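Local coordinates for protein TonB-dependent siderophore receptor (Pseudomonas aeruginosa 39016, PDB 5NEC) that probably takes up ferric siderophores across the outer membrane, and siderophore-drug conjugates with them, drawing on energy relayed by TonB, at residues A[80-84]-A[634-638]; A[90-94]-A[117-121]; A[261-265]-A[703-707]; A[326-330]-A[401-406]. All blocks are in the same frame, centred on the assembly; numbering follows the deposited sequence.

Contact 1: A[80-84]-A[634-638]; sequences ITFGA and PNTPK
The strand 80-83 passes the irregular loop 634-638 with its backbone closest at Thr81 and Asn635, whose CA atoms stand 6.1 Å apart, and the hydrogen bond across the gap comes from a side chain. Thr81 points its side chain at the loop and uses both branches. Its OG1, tucked between the backbone N and the carbonyl carbon (chi1 71°), donates to Asn635 O over 2.6 Å, reaching that oxygen from above the carbonyl plane and 45° out of it. The methyl takes the other direction: CG2 abuts the CD corner of the Pro637 ring, closer than ordinary van der Waals contact at 3.3 Å, with CG at 3.7 Å. One threonine thus supplies a polar and an apolar grip. In the architecture of TonB-dependent receptors this is a plug-to-barrel contact, since strand 80-83 belongs to the plug and the loop leads into barrel strand 639-650. Strand 80-83 is an outer strand of a small antiparallel sheet, paired with strand 94-97, where Thr81 and Phe96 share backbone hydrogen bonding. Across the contact Pro637 rests on Val662 and Val665 of the barrel wall, so the methyl of Thr81 packs against a ring already seated there. Thr636 OG1 donates to Pro634 O at 2.8 Å, a bond that spans Asn635 within the loop.

Contact 2: A[90-94]-A[117-121]; sequences PTGDR and QTREI
Asp93 and Thr118, with the largest buried areas here, meet through a carboxylate and a hydroxyl whose side chains cross at about a right angle. Thr118 OG1 lies 2.7 Å from Asp93 OD1 and equally 2.7 Å from Asp93 OD2, so the hydroxyl sits astride the carboxylate, equally close to both oxygens. The CG of Asp93, set beside its own backbone N (chi1 -51°), turns the carboxylate toward the threonine. Thr91 adds a weak hydrogen bond, its OG1 donating to Thr118 OG1 at 3.3 Å. That hydroxyl is therefore approached by both neighbours of Gly92. Gln117, third in buried area, takes part through its backbone: its carbonyl O lies 3.2 Å from Asp93 CB. Its side chain leads elsewhere, laying CG over one face of the Arg119 guanidinium, 3.9 Å above the plane. Asp93 also touches Gln71 and Arg119 touches Leu70, both of helix 70-74, while Thr91 and Gln117 reach strand 276-291 of the barrel. Two irregular loops, one leading into strand 94-97 and the other into strand 124-130, are thus pinned together by short polar side chains within the plug domain that fills the barrel of a TonB-dependent receptor.

Contact 3: A[261-265]-A[703-707]; sequences VNVDR and FDKKY
Arg265 and Lys706 both start with CG anti to the backbone N (chi1 -170° and -165°) and both bend at their third torsion, which sends the two long chains past each other in opposite directions, each to oxygens of the other segment. The guanidinium of Arg265 arrives at Asp704 and is received in two ways. Its NH1 and NH2 both donate to the carbonyl O of Asp704, at 3.1 and 3.0 Å, a forked pair in which each bond is weak because it is strongly bent. Asp704 also lays its carboxylate over one face of the guanidinium, the planes only 13° apart and stacked. Here OD2 stands 3.3 Å from Arg265 NH2 but well out of the guanidinium plane, which makes this salt bridge a matter of charge, with no N-H pointing at the oxygen. The other carboxylate oxygen, OD1, is engaged by the backbone N of Arg723. Moving the other way, Lys706 NZ donates to Asn262 OD1 at 3.2 Å and, more weakly, to Val263 O at 3.3 Å. Between their ends the chains brush past each other, Arg265 NH1 coming 3.6 Å from Lys706 CB and Lys706 CD lying 4.1 Å from Arg265 CG. The contact joins the long loop ahead of barrel strand 276-291 to the loop between strands 693-700 and 708-711, and Arg265 O accepts from Gln719 nearby. The two charged ends reach oxygens while staying well apart, and the stacked carboxylate would probably offset part of the arginine's charge, so the loops are joined by several modest attractions rather than one straight, strong bond.

Contact 4: A[326-330]-A[401-406]; sequences GSVWR and YNCTSL
The guanidinium of Arg330 carries Thr404 on one face, with CB centred 3.4 Å above the plane, and Tyr401 O at its edge. That carbonyl lies within 4° of the guanidinium plane and accepts from Arg330 NH1 at 2.9 Å. Thr404 OG1 stands over the same flat group, but its angle to NH2 is too poor for a hydrogen bond. The indole of Trp329 meets Asn402 O at its edge, through CD1 at 3.5 Å. The backbones of 327-330 and 403-405 run antiparallel. Val328 and Thr404 form a hydrogen-bonded pair, N to O both ways, and Arg330 N donates to Asn402 O at 2.8 Å. Trp329 and Cys403 make a non-hydrogen-bonded pair on the opposite face of the sheet from Val328 and Thr404. Leu406 N donates to Gly326 O at 3.2 Å, and Leu406 CD1 packs across Val328 CG2. A water donates to both Arg330 O and Asn402 OD1, the latter also taken by Trp415. Strand 403-405 is a short strand from an excursion of the barrel domain, laid beside the beginning of long strand 327-354, and a disulfide from Cys403 to Cys390 links it to an earlier part of the same excursion. Because Arg330 also forms a salt bridge with Asp413 and donates through NE to Tyr269 O, its buried charge is probably well compensated, and these bonds, with the in-plane one to Tyr401 O, probably limit rotation of the guanidinium over Thr404.

Overall arrangement
Contacts 1 and 2 adjoin, their centres 15 Å apart: Gly83 N lies 3.2 Å from Arg94 O, a probable hydrogen bond between neighbouring strands of the plug. Contact 2 is internal to the plug, whereas contact 1 carries the plug to the barrel. Contacts 3 and 4, with centres 20 Å apart, lie in loops and strand ends of the barrel part of the chain and touch through Val263 CG1 and Leu406 O at 3.8 Å; Tyr269, which Val263 touches, also bonds to Arg330 and Leu406. The two pairs are separate, the nearest approach between them being about 10 Å between nearest atoms, from contact 1 to contact 3. Distance from the chain's centre grows from 7 Å at contact 2 to 33 Å at contact 4.

Contact 1: A[80-84]-A[634-638]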
loop_
_atom_site.group_PDB
_atom_site.type_symbol
_atom_site.label_atom_id
_atom_site.label_comp_id
_atom_site.label_asym_id
_atom_site.label_seq_id
_atom_site.Cartn_x
_atom_site.Cartn_y
_atom_site.Cartn_z
ATOM N N ILE A 80 -6.434 -2.893 -6.800
ATOM C CA ILE A 80 -5.126 -2.486 -6.290
ATOM C C ILE A 80 -4.336 -3.774 -6.179
ATOM O O ILE A 80 -4.663 -4.620 -5.357
ATOM C CB ILE A 80 -5.216 -1.783 -4.911
ATOM C CG1 ILE A 80 -6.178 -0.594 -4.994
ATOM C CG2 ILE A 80 -3.838 -1.320 -4.441
ATOM C CD1 ILE A 80 -6.180 0.254 -3.755
ATOM N N THR A 81 -3.336 -3.938 -7.033
ATOM C CA THR A 81 -2.462 -5.099 -6.975
ATOM C C THR A 81 -1.047 -4.666 -6.627
ATOM O O THR A 81 -0.648 -3.537 -6.866
ATOM C CB THR A 81 -2.446 -5.859 -8.311
ATOM O OG1 THR A 81 -1.747 -5.082 -9.294
ATOM C CG2 THR A 81 -3.853 -6.114 -8.772
ATOM N N PHE A 82 -0.302 -5.594 -6.062
ATOM C CA PHE A 82 1.077 -5.362 -5.707
ATOM C C PHE A 82 1.970 -6.164 -6.624
ATOM O O PHE A 82 1.632 -7.276 -7.000
ATOM C CB PHE A 82 1.258 -5.694 -4.241
ATOM C CG PHE A 82 0.573 -4.714 -3.345
ATOM C CD1 PHE A 82 1.252 -3.577 -2.911
ATOM C CD2 PHE A 82 -0.747 -4.890 -2.981
ATOM C CE1 PHE A 82 0.628 -2.656 -2.086
ATOM C CE2 PHE A 82 -1.384 -3.961 -2.182
ATOM C CZ PHE A 82 -0.693 -2.844 -1.727
ATOM N N GLY A 83 3.067 -5.551 -7.046
ATOM C CA GLY A 83 4.084 -6.232 -7.823
ATOM C C GLY A 83 5.472 -5.764 -7.414
ATOM O O GLY A 83 5.718 -5.474 -6.230
ATOM N N ALA A 84 6.367 -5.687 -8.404
ATOM C CA ALA A 84 7.718 -5.151 -8.224
ATOM C C ALA A 84 8.282 -4.606 -9.555
ATOM O O ALA A 84 7.536 -4.402 -10.529
ATOM C CB ALA A 84 8.631 -6.217 -7.633
ATOM N N PRO A 634 0.662 -5.108 -17.286
ATOM C CA PRO A 634 0.897 -6.058 -16.196
ATOM C C PRO A 634 0.251 -5.590 -14.893
ATOM O O PRO A 634 -0.047 -4.418 -14.746
ATOM C CB PRO A 634 2.434 -6.081 -16.069
ATOM C CG PRO A 634 2.892 -4.781 -16.657
ATOM C CD PRO A 634 1.910 -4.469 -17.745
ATOM N N ASN A 635 -0.002 -6.515 -13.978
ATOM C CA ASN A 635 -0.490 -6.175 -12.630
ATOM C C ASN A 635 -1.798 -5.378 -12.656
ATOM O O ASN A 635 -2.014 -4.493 -11.842
ATOM C CB ASN A 635 0.631 -5.452 -11.853
ATOM C CG ASN A 635 1.930 -6.248 -11.875
ATOM O OD1 ASN A 635 1.977 -7.389 -11.364
ATOM N ND2 ASN A 635 2.974 -5.693 -12.483
ATOM N N THR A 636 -2.658 -5.712 -13.609
ATOM C CA THR A 636 -3.891 -4.975 -13.872
ATOM C C THR A 636 -5.006 -5.983 -14.123
ATOM O O THR A 636 -5.254 -6.338 -15.257
ATOM C CB THR A 636 -3.720 -4.054 -15.103
ATOM O OG1 THR A 636 -2.541 -3.255 -14.937
ATOM C CG2 THR A 636 -4.938 -3.136 -15.284
ATOM N N PRO A 637 -5.675 -6.463 -13.064
ATOM C CA PRO A 637 -6.765 -7.419 -13.278
ATOM C C PRO A 637 -7.923 -6.732 -13.971
ATOM O O PRO A 637 -8.298 -5.619 -13.609
ATOM C CB PRO A 637 -7.164 -7.841 -11.860
ATOM C CG PRO A 637 -6.730 -6.710 -10.985
ATOM C CD PRO A 637 -5.513 -6.121 -11.642
ATOM N N LYS A 638 -8.462 -7.396 -14.976
ATOM C CA LYS A 638 -9.532 -6.842 -15.781
ATOM C C LYS A 638 -10.782 -6.661 -14.925
ATOM O O LYS A 638 -11.419 -5.631 -15.002
ATOM C CB LYS A 638 -9.800 -7.762 -16.976
ATOM C CG LYS A 638 -10.630 -7.150 -18.078
ATOM C CD LYS A 638 -10.701 -8.115 -19.243
ATOM C CE LYS A 638 -11.600 -7.584 -20.348
ATOM N NZ LYS A 638 -10.964 -6.434 -21.046
#

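Contact 2: A[90-94]-A[117-121]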
loop_
_atom_site.group_PDB
_atom_site.type_symbol
_atom_site.label_atom_id
_atom_site.label_comp_id
_atom_site.label_asym_id
_atom_site.label_seq_id
_atom_site.Cartn_x
_atom_site.Cartn_y
_atom_site.Cartn_z
ATOM N N PRO A 90 11.894 -9.212 -1.876
ATOM C CA PRO A 90 11.400 -10.489 -1.310
ATOM C C PRO A 90 9.908 -10.488 -0.882
ATOM O O PRO A 90 9.353 -11.558 -0.623
ATOM C CB PRO A 90 12.312 -10.724 -0.097
ATOM C CG PRO A 90 12.892 -9.392 0.253
ATOM C CD PRO A 90 12.888 -8.559 -1.001
ATOM N N THR A 91 9.307 -9.299 -0.755
ATOM C CA THR A 91 7.850 -9.114 -0.657
ATOM C C THR A 91 7.525 -7.802 -1.390
ATOM O O THR A 91 7.886 -6.732 -0.902
ATOM C CB THR A 91 7.342 -8.984 0.815
ATOM O OG1 THR A 91 8.089 -7.970 1.501
ATOM C CG2 THR A 91 7.458 -10.291 1.595
ATOM N N GLY A 92 6.865 -7.875 -2.547
ATOM C CA GLY A 92 6.614 -6.691 -3.388
ATOM C C GLY A 92 5.646 -5.679 -2.775
ATOM O O GLY A 92 4.448 -5.952 -2.674
ATOM N N ASP A 93 6.169 -4.506 -2.368
ATOM C CA ASP A 93 5.409 -3.471 -1.605
ATOM C C ASP A 93 5.029 -2.280 -2.472
ATOM O O ASP A 93 4.769 -1.179 -1.965
ATOM C CB ASP A 93 6.207 -2.966 -0.393
ATOM C CG ASP A 93 6.741 -4.092 0.471
ATOM O OD1 ASP A 93 5.939 -4.925 0.979
ATOM O OD2 ASP A 93 7.977 -4.144 0.699
ATOM N N ARG A 94 4.942 -2.525 -3.784
ATOM C CA ARG A 94 4.694 -1.511 -4.785
ATOM C C ARG A 94 3.247 -1.639 -5.277
ATOM O O ARG A 94 2.947 -2.561 -6.015
ATOM C CB ARG A 94 5.672 -1.738 -5.926
ATOM C CG ARG A 94 5.423 -0.898 -7.175
ATOM C CD ARG A 94 6.169 -1.479 -8.367
ATOM N NE ARG A 94 7.609 -1.607 -8.125
ATOM C CZ ARG A 94 8.598 -1.095 -8.856
ATOM N NH1 ARG A 94 8.375 -0.315 -9.916
ATOM N NH2 ARG A 94 9.854 -1.320 -8.463
ATOM N N GLN A 117 9.599 -0.901 0.838
ATOM C CA GLN A 117 9.388 -0.871 2.262
ATOM C C GLN A 117 7.965 -1.392 2.578
ATOM O O GLN A 117 6.997 -0.947 1.955
ATOM C CB GLN A 117 9.665 0.561 2.719
ATOM C CG GLN A 117 8.668 1.195 3.671
ATOM C CD GLN A 117 8.984 2.650 3.937
ATOM O OE1 GLN A 117 9.874 3.233 3.298
ATOM N NE2 GLN A 117 8.280 3.242 4.900
ATOM N N THR A 118 7.860 -2.350 3.509
ATOM C CA THR A 118 6.583 -3.033 3.846
ATOM C C THR A 118 5.903 -2.344 5.044
ATOM O O THR A 118 6.449 -2.314 6.161
ATOM C CB THR A 118 6.784 -4.538 4.198
ATOM O OG1 THR A 118 7.555 -5.192 3.182
ATOM C CG2 THR A 118 5.435 -5.257 4.372
ATOM N N ARG A 119 4.706 -1.822 4.816
ATOM C CA ARG A 119 4.062 -0.953 5.774
ATOM C C ARG A 119 3.065 -1.676 6.659
ATOM O O ARG A 119 2.273 -2.502 6.219
ATOM C CB ARG A 119 3.409 0.215 5.069
ATOM C CG ARG A 119 4.428 1.173 4.536
ATOM C CD ARG A 119 3.761 2.304 3.796
ATOM N NE ARG A 119 4.776 3.167 3.218
ATOM C CZ ARG A 119 5.449 2.903 2.096
ATOM N NH1 ARG A 119 5.210 1.800 1.376
ATOM N NH2 ARG A 119 6.346 3.767 1.658
ATOM N N GLU A 120 3.104 -1.295 7.921
ATOM C CA GLU A 120 2.353 -1.934 8.975
ATOM C C GLU A 120 1.137 -1.009 9.182
ATOM O O GLU A 120 1.083 0.040 8.553
ATOM C CB GLU A 120 3.336 -2.133 10.142
ATOM C CG GLU A 120 2.799 -2.288 11.523
ATOM C CD GLU A 120 1.944 -3.510 11.761
ATOM O OE1 GLU A 120 2.449 -4.648 11.809
ATOM O OE2 GLU A 120 0.739 -3.285 11.988
ATOM N N ILE A 121 0.118 -1.429 9.936
ATOM C CA ILE A 121 -1.078 -0.591 10.159
ATOM C C ILE A 121 -1.327 -0.165 11.616
ATOM O O ILE A 121 -2.246 0.613 11.838
ATOM C CB ILE A 121 -2.384 -1.222 9.563
ATOM C CG1 ILE A 121 -2.661 -2.646 10.082
ATOM C CG2 ILE A 121 -2.313 -1.255 8.052
ATOM C CD1 ILE A 121 -3.094 -2.732 11.532
#

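Contact 3: A[261-265]-A[703-707]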
loop_
_atom_site.group_PDB
_atom_site.type_symbol
_atom_site.label_atom_id
_atom_site.label_comp_id
_atom_site.label_asym_id
_atom_site.label_seq_id
_atom_site.Cartn_x
_atom_site.Cartn_y
_atom_site.Cartn_z
ATOM N N VAL A 261 4.200 -23.290 -11.508
ATOM C CA VAL A 261 4.172 -24.761 -11.406
ATOM C C VAL A 261 3.236 -25.218 -10.280
ATOM O O VAL A 261 3.005 -24.484 -9.338
ATOM C CB VAL A 261 5.567 -25.388 -11.234
ATOM C CG1 VAL A 261 6.441 -25.075 -12.441
ATOM C CG2 VAL A 261 6.238 -24.926 -9.946
ATOM N N ASN A 262 2.681 -26.415 -10.417
ATOM C CA ASN A 262 1.853 -27.025 -9.395
ATOM C C ASN A 262 2.696 -28.011 -8.582
ATOM O O ASN A 262 3.025 -29.087 -9.044
ATOM C CB ASN A 262 0.637 -27.693 -10.018
ATOM C CG ASN A 262 -0.376 -28.150 -8.983
ATOM O OD1 ASN A 262 -0.697 -27.425 -8.037
ATOM N ND2 ASN A 262 -0.889 -29.367 -9.155
ATOM N N VAL A 263 3.058 -27.602 -7.374
ATOM C CA VAL A 263 3.853 -28.387 -6.441
ATOM C C VAL A 263 3.151 -28.358 -5.088
ATOM O O VAL A 263 2.118 -27.715 -4.932
ATOM C CB VAL A 263 5.293 -27.826 -6.317
ATOM C CG1 VAL A 263 6.052 -27.971 -7.641
ATOM C CG2 VAL A 263 5.313 -26.373 -5.847
ATOM N N ASP A 264 3.681 -29.060 -4.097
ATOM C CA ASP A 264 3.048 -29.059 -2.782
ATOM C C ASP A 264 2.933 -27.625 -2.247
ATOM O O ASP A 264 3.781 -26.765 -2.522
ATOM C CB ASP A 264 3.818 -29.947 -1.810
ATOM C CG ASP A 264 3.611 -31.441 -2.087
ATOM O OD1 ASP A 264 2.838 -31.819 -3.015
ATOM O OD2 ASP A 264 4.219 -32.254 -1.359
ATOM N N ARG A 265 1.863 -27.375 -1.509
ATOM C CA ARG A 265 1.521 -26.036 -1.049
ATOM C C ARG A 265 2.674 -25.318 -0.321
ATOM O O ARG A 265 2.943 -24.155 -0.599
ATOM C CB ARG A 265 0.294 -26.105 -0.147
ATOM C CG ARG A 265 -0.305 -24.745 0.216
ATOM C CD ARG A 265 -1.217 -24.849 1.442
ATOM N NE ARG A 265 -2.436 -25.557 1.107
ATOM C CZ ARG A 265 -3.486 -25.025 0.468
ATOM N NH1 ARG A 265 -3.517 -23.730 0.080
ATOM N NH2 ARG A 265 -4.529 -25.807 0.211
ATOM N N PHE A 703 -11.741 -21.418 2.645
ATOM C CA PHE A 703 -11.621 -22.655 1.871
ATOM C C PHE A 703 -10.165 -23.070 1.542
ATOM O O PHE A 703 -9.946 -24.002 0.777
ATOM C CB PHE A 703 -12.525 -22.549 0.626
ATOM C CG PHE A 703 -13.988 -22.369 0.973
ATOM C CD1 PHE A 703 -14.742 -23.448 1.440
ATOM C CD2 PHE A 703 -14.601 -21.120 0.894
ATOM C CE1 PHE A 703 -16.082 -23.289 1.785
ATOM C CE2 PHE A 703 -15.935 -20.952 1.246
ATOM C CZ PHE A 703 -16.676 -22.041 1.697
ATOM N N ASP A 704 -9.178 -22.415 2.150
ATOM C CA ASP A 704 -7.763 -22.761 1.960
ATOM C C ASP A 704 -7.366 -22.755 0.478
ATOM O O ASP A 704 -6.634 -23.616 0.014
ATOM C CB ASP A 704 -7.477 -24.123 2.618
ATOM C CG ASP A 704 -6.020 -24.299 3.069
ATOM O OD1 ASP A 704 -5.267 -23.307 3.225
ATOM O OD2 ASP A 704 -5.635 -25.473 3.294
ATOM N N LYS A 705 -7.861 -21.769 -0.261
ATOM C CA LYS A 705 -7.528 -21.624 -1.667
ATOM C C LYS A 705 -6.047 -21.310 -1.805
ATOM O O LYS A 705 -5.525 -20.441 -1.101
ATOM C CB LYS A 705 -8.366 -20.503 -2.280
ATOM C CG LYS A 705 -8.056 -20.155 -3.726
ATOM C CD LYS A 705 -8.375 -21.290 -4.684
ATOM C CE LYS A 705 -8.125 -20.842 -6.112
ATOM N NZ LYS A 705 -8.878 -21.666 -7.100
ATOM N N LYS A 706 -5.371 -22.032 -2.699
ATOM C CA LYS A 706 -4.009 -21.696 -3.068
ATOM C C LYS A 706 -4.079 -20.700 -4.225
ATOM O O LYS A 706 -4.752 -20.942 -5.225
ATOM C CB LYS A 706 -3.192 -22.926 -3.439
ATOM C CG LYS A 706 -1.689 -22.646 -3.466
ATOM C CD LYS A 706 -0.828 -23.875 -3.738
ATOM C CE LYS A 706 -0.917 -24.301 -5.190
ATOM N NZ LYS A 706 -0.417 -25.684 -5.335
ATOM N N TYR A 707 -3.430 -19.554 -4.056
ATOM C CA TYR A 707 -3.444 -18.518 -5.071
ATOM C C TYR A 707 -2.226 -17.621 -4.945
ATOM O O TYR A 707 -1.487 -17.675 -3.959
ATOM C CB TYR A 707 -4.754 -17.700 -5.031
ATOM C CG TYR A 707 -4.898 -16.766 -3.838
ATOM C CD1 TYR A 707 -4.468 -15.431 -3.910
ATOM C CD2 TYR A 707 -5.464 -17.212 -2.641
ATOM C CE1 TYR A 707 -4.594 -14.577 -2.825
ATOM C CE2 TYR A 707 -5.606 -16.361 -1.555
ATOM C CZ TYR A 707 -5.172 -15.047 -1.646
ATOM O OH TYR A 707 -5.311 -14.209 -0.569
#

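Contact 4: A[326-330]-A[401-406]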
loop_
_atom_site.group_PDB
_atom_site.type_symbol
_atom_site.label_atom_id
_atom_site.label_comp_id
_atom_site.label_asym_id
_atom_site.label_seq_id
_atom_site.Cartn_x
_atom_site.Cartn_y
_atom_site.Cartn_z
ATOM N N GLY A 326 13.236 -31.681 -13.171
ATOM C CA GLY A 326 12.902 -31.922 -11.761
ATOM C C GLY A 326 13.782 -31.241 -10.715
ATOM O O GLY A 326 13.793 -31.666 -9.547
ATOM N N SER A 327 14.509 -30.190 -11.118
ATOM C CA SER A 327 15.396 -29.451 -10.210
ATOM C C SER A 327 15.266 -27.924 -10.309
ATOM O O SER A 327 14.651 -27.375 -11.232
ATOM C CB SER A 327 16.843 -29.868 -10.440
ATOM O OG SER A 327 17.299 -29.407 -11.678
ATOM N N VAL A 328 15.849 -27.245 -9.326
ATOM C CA VAL A 328 15.737 -25.783 -9.183
ATOM C C VAL A 328 17.087 -25.184 -8.791
ATOM O O VAL A 328 17.638 -25.554 -7.756
ATOM C CB VAL A 328 14.708 -25.421 -8.089
ATOM C CG1 VAL A 328 14.701 -23.924 -7.815
ATOM C CG2 VAL A 328 13.307 -25.908 -8.469
ATOM N N TRP A 329 17.579 -24.236 -9.583
ATOM C CA TRP A 329 18.732 -23.426 -9.181
ATOM C C TRP A 329 18.293 -22.348 -8.162
ATOM O O TRP A 329 17.362 -21.584 -8.426
ATOM C CB TRP A 329 19.362 -22.775 -10.403
ATOM C CG TRP A 329 20.417 -21.785 -10.121
ATOM C CD1 TRP A 329 21.466 -21.935 -9.284
ATOM C CD2 TRP A 329 20.538 -20.486 -10.702
ATOM N NE1 TRP A 329 22.261 -20.800 -9.311
ATOM C CE2 TRP A 329 21.703 -19.892 -10.170
ATOM C CE3 TRP A 329 19.774 -19.763 -11.622
ATOM C CZ2 TRP A 329 22.122 -18.605 -10.517
ATOM C CZ3 TRP A 329 20.200 -18.483 -11.992
ATOM C CH2 TRP A 329 21.370 -17.922 -11.430
ATOM N N ARG A 330 18.939 -22.328 -6.999
ATOM C CA ARG A 330 18.676 -21.309 -5.968
ATOM C C ARG A 330 19.427 -20.029 -6.289
ATOM O O ARG A 330 20.490 -19.752 -5.758
ATOM C CB ARG A 330 19.058 -21.802 -4.586
ATOM C CG ARG A 330 18.096 -22.847 -4.071
ATOM C CD ARG A 330 18.663 -23.455 -2.808
ATOM N NE ARG A 330 17.724 -24.296 -2.075
ATOM C CZ ARG A 330 18.057 -25.392 -1.387
ATOM N NH1 ARG A 330 19.312 -25.836 -1.358
ATOM N NH2 ARG A 330 17.117 -26.081 -0.748
ATOM N N TYR A 401 24.819 -27.201 -2.646
ATOM C CA TYR A 401 23.439 -26.873 -2.264
ATOM C C TYR A 401 22.829 -25.700 -3.022
ATOM O O TYR A 401 21.806 -25.156 -2.596
ATOM C CB TYR A 401 23.309 -26.688 -0.746
ATOM C CG TYR A 401 23.822 -27.874 0.047
ATOM C CD1 TYR A 401 23.058 -29.039 0.165
ATOM C CD2 TYR A 401 25.078 -27.835 0.680
ATOM C CE1 TYR A 401 23.527 -30.136 0.875
ATOM C CE2 TYR A 401 25.549 -28.929 1.403
ATOM C CZ TYR A 401 24.776 -30.071 1.487
ATOM O OH TYR A 401 25.238 -31.134 2.191
ATOM N N ASN A 402 23.422 -25.347 -4.161
ATOM C CA ASN A 402 22.848 -24.356 -5.070
ATOM C C ASN A 402 21.763 -24.925 -5.983
ATOM O O ASN A 402 21.080 -24.157 -6.656
ATOM C CB ASN A 402 23.954 -23.705 -5.911
ATOM C CG ASN A 402 24.908 -22.914 -5.059
ATOM O OD1 ASN A 402 24.505 -21.954 -4.431
ATOM N ND2 ASN A 402 26.163 -23.320 -5.014
ATOM N N CYS A 403 21.625 -26.249 -6.022
ATOM C CA CYS A 403 20.513 -26.913 -6.689
ATOM C C CYS A 403 19.710 -27.627 -5.646
ATOM O O CYS A 403 20.282 -28.218 -4.735
ATOM C CB CYS A 403 21.000 -27.972 -7.686
ATOM S SG CYS A 403 21.937 -27.250 -9.032
ATOM N N THR A 404 18.391 -27.597 -5.799
ATOM C CA THR A 404 17.498 -28.369 -4.960
ATOM C C THR A 404 16.438 -29.061 -5.814
ATOM O O THR A 404 16.423 -28.921 -7.037
ATOM C CB THR A 404 16.844 -27.482 -3.868
ATOM O OG1 THR A 404 16.169 -28.312 -2.914
ATOM C CG2 THR A 404 15.839 -26.473 -4.450
ATOM N N SER A 405 15.554 -29.803 -5.151
ATOM C CA SER A 405 14.464 -30.543 -5.795
ATOM C C SER A 405 13.258 -29.661 -6.048
ATOM O O SER A 405 12.880 -28.864 -5.176
ATOM C CB SER A 405 14.073 -31.714 -4.889
ATOM O OG SER A 405 12.793 -32.218 -5.179
ATOM N N LEU A 406 12.639 -29.804 -7.229
ATOM C CA LEU A 406 11.386 -29.110 -7.535
ATOM C C LEU A 406 10.224 -29.590 -6.640
ATOM O O LEU A 406 9.407 -28.776 -6.163
ATOM C CB LEU A 406 11.037 -29.282 -9.001
ATOM C CG LEU A 406 9.679 -28.768 -9.494
ATOM C CD1 LEU A 406 9.644 -27.250 -9.384
ATOM C CD2 LEU A 406 9.381 -29.233 -10.913
HETATM O O HOH W 1 22.245 -20.748 -4.038
#